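Side-chain contact in mnemiopsin 1 (PDB 5VP3), which probably emits blue light when calcium binds to its EF-hand loops, as ctenophore photoproteins do: residues A[79-82]-A[83-87]. Numbering follows the deposited sequence.
Sequences AAVH and TFFFH
T83 turns its hydroxyl back along the helix (chi1 -61°), with OG1 beside its own backbone N, while V81 holds CG1 anti to its N (chi1 175°), alongside the F85 ring. Both contacts bridge one turn at the C-terminal end of helix 71-87, in a fold built on EF-hands, and illustrate how i to i+4 spacing couples backbone and side-chain contacts. The carbonyl of A79 accepts twice: T83 N reaches A79 O at 3.0 Å with an N-H...O angle of 161°, and T83 OG1 donates to that oxygen from the opposite face of the carbonyl plane. A valine here, lacking the hydroxyl, would probably leave A79 O with a weaker hold on this turn, keeping, of the two bonds described, the one from the backbone N.

On the buried side, V81 and F85 point the same way. CG1 of V81 lies 3.8 Å from CD2 of F85, and both side chains touch I56 of helix 53-66, joining the turn to the neighbouring helix of the first EF-hand. F84, by contrast, faces helix 123-135 and meets the F108 ring at a steep angle. CD2 of F84 nevertheless stands 3.7 Å above the plane of the F85 ring, offset toward the rim. That ring also receives V81 O at its edge, near its plane, where the carbonyl oxygen lies 3.4 Å from F85 CD2.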
ATOM      1  N   ALA A  79       1.174  -8.548   9.280  1.00 31.01           N
ATOM      2  CA  ALA A  79       1.244  -7.406  10.191  1.00 29.12           C
ATOM      3  C   ALA A  79       1.373  -6.098   9.442  1.00 28.99           C
ATOM      4  O   ALA A  79       0.765  -5.088   9.821  1.00 23.31           O
ATOM      5  CB  ALA A  79       2.444  -7.556  11.120  1.00 30.62           C
ATOM      6  N   ALA A  80       2.284  -6.053   8.466  1.00 24.27           N
ATOM      7  CA  ALA A  80       2.518  -4.810   7.728  1.00 19.22           C
ATOM      8  C   ALA A  80       1.283  -4.371   6.963  1.00 21.49           C
ATOM      9  O   ALA A  80       0.948  -3.183   6.937  1.00 24.78           O
ATOM     10  CB  ALA A  80       3.679  -4.994   6.767  1.00 26.06           C
ATOM     11  N   VAL A  81       0.593  -5.325   6.322  1.00 23.27           N
ATOM     12  CA  VAL A  81      -0.613  -4.999   5.590  1.00 21.64           C
ATOM     13  C   VAL A  81      -1.670  -4.486   6.543  1.00 21.56           C
ATOM     14  O   VAL A  81      -2.358  -3.511   6.250  1.00 27.43           O
ATOM     15  CB  VAL A  81      -1.120  -6.218   4.789  1.00 27.27           C
ATOM     16  CG1 VAL A  81      -2.421  -5.910   4.136  1.00 25.65           C
ATOM     17  CG2 VAL A  81      -0.141  -6.581   3.717  1.00 23.00           C
ATOM     18  N   HIS A  82      -1.800  -5.104   7.707  1.00 22.59           N
ATOM     19  CA  HIS A  82      -2.793  -4.632   8.666  1.00 28.39           C
ATOM     20  C   HIS A  82      -2.489  -3.205   9.093  1.00 21.69           C
ATOM     21  O   HIS A  82      -3.388  -2.364   9.192  1.00 26.59           O
ATOM     22  CB  HIS A  82      -2.801  -5.507   9.909  1.00 33.23           C
ATOM     23  CG  HIS A  82      -3.704  -6.667   9.826  1.00 35.37           C
ATOM     24  ND1 HIS A  82      -3.393  -7.799   9.109  1.00 50.20           N
ATOM     25  CD2 HIS A  82      -4.904  -6.894  10.404  1.00 42.71           C
ATOM     26  CE1 HIS A  82      -4.368  -8.682   9.255  1.00 50.70           C
ATOM     27  NE2 HIS A  82      -5.292  -8.156  10.036  1.00 45.80           N
ATOM     28  N   THR A  83      -1.232  -2.933   9.416  1.00 25.43           N
ATOM     29  CA  THR A  83      -0.875  -1.603   9.884  1.00 20.76           C
ATOM     30  C   THR A  83      -1.100  -0.588   8.782  1.00 28.88           C
ATOM     31  O   THR A  83      -1.659   0.493   9.014  1.00 25.50           O
ATOM     32  CB  THR A  83       0.588  -1.580  10.324  1.00 21.93           C
ATOM     33  OG1 THR A  83       0.796  -2.499  11.396  1.00 29.23           O
ATOM     34  CG2 THR A  83       0.996  -0.181  10.764  1.00 28.02           C
ATOM     35  N   PHE A  84      -0.652  -0.923   7.573  1.00 24.09           N
ATOM     36  CA  PHE A  84      -0.790  -0.024   6.439  1.00 29.17           C
ATOM     37  C   PHE A  84      -2.248   0.339   6.214  1.00 20.45           C
ATOM     38  O   PHE A  84      -2.591   1.524   6.117  1.00 27.12           O
ATOM     39  CB  PHE A  84      -0.193  -0.668   5.185  1.00 25.10           C
ATOM     40  CG  PHE A  84      -0.087   0.275   4.006  1.00 25.31           C
ATOM     41  CD1 PHE A  84       0.880   1.252   3.972  1.00 27.75           C
ATOM     42  CD2 PHE A  84      -0.935   0.142   2.926  1.00 24.44           C
ATOM     43  CE1 PHE A  84       0.998   2.084   2.885  1.00 32.18           C
ATOM     44  CE2 PHE A  84      -0.836   0.966   1.824  1.00 24.05           C
ATOM     45  CZ  PHE A  84       0.123   1.947   1.793  1.00 26.18           C
ATOM     46  N   PHE A  85      -3.136  -0.650   6.166  1.00 23.68           N
ATOM     47  CA  PHE A  85      -4.505  -0.299   5.805  1.00 23.21           C
ATOM     48  C   PHE A  85      -5.264   0.314   6.974  1.00 30.17           C
ATOM     49  O   PHE A  85      -6.100   1.195   6.766  1.00 25.27           O
ATOM     50  CB  PHE A  85      -5.217  -1.509   5.174  1.00 24.29           C
ATOM     51  CG  PHE A  85      -4.850  -1.679   3.730  1.00 31.35           C
ATOM     52  CD1 PHE A  85      -5.519  -0.955   2.761  1.00 31.01           C
ATOM     53  CD2 PHE A  85      -3.771  -2.456   3.361  1.00 28.12           C
ATOM     54  CE1 PHE A  85      -5.166  -1.049   1.434  1.00 37.24           C
ATOM     55  CE2 PHE A  85      -3.410  -2.571   2.025  1.00 31.52           C
ATOM     56  CZ  PHE A  85      -4.111  -1.841   1.060  1.00 38.80           C
ATOM     57  N   PHE A  86      -4.923  -0.041   8.205  1.00 27.50           N
ATOM     58  CA  PHE A  86      -5.441   0.703   9.351  1.00 28.77           C
ATOM     59  C   PHE A  86      -5.096   2.181   9.242  1.00 30.62           C
ATOM     60  O   PHE A  86      -5.929   3.055   9.515  1.00 28.80           O
ATOM     61  CB  PHE A  86      -4.859   0.113  10.641  1.00 27.96           C
ATOM     62  CG  PHE A  86      -5.424   0.689  11.899  1.00 35.90           C
ATOM     63  CD1 PHE A  86      -6.792   0.859  12.061  1.00 31.94           C
ATOM     64  CD2 PHE A  86      -4.576   1.003  12.961  1.00 39.53           C
ATOM     65  CE1 PHE A  86      -7.302   1.369  13.248  1.00 40.76           C
ATOM     66  CE2 PHE A  86      -5.069   1.497  14.143  1.00 41.55           C
ATOM     67  CZ  PHE A  86      -6.437   1.697  14.287  1.00 37.11           C
ATOM     68  N   HIS A  87      -3.862   2.489   8.876  1.00 21.95           N
ATOM     69  CA  HIS A  87      -3.497   3.892   8.759  1.00 27.22           C
ATOM     70  C   HIS A  87      -4.061   4.536   7.496  1.00 31.01           C
ATOM     71  O   HIS A  87      -4.136   5.775   7.426  1.00 24.65           O
ATOM     72  CB  HIS A  87      -1.982   4.017   8.826  1.00 24.81           C
ATOM     73  CG  HIS A  87      -1.448   3.944  10.217  1.00 29.36           C
ATOM     74  ND1 HIS A  87      -0.873   5.027  10.846  1.00 29.08           N
ATOM     75  CD2 HIS A  87      -1.433   2.930  11.116  1.00 29.64           C
ATOM     76  CE1 HIS A  87      -0.516   4.676  12.073  1.00 30.38           C
ATOM     77  NE2 HIS A  87      -0.834   3.408  12.255  1.00 31.86           N
TER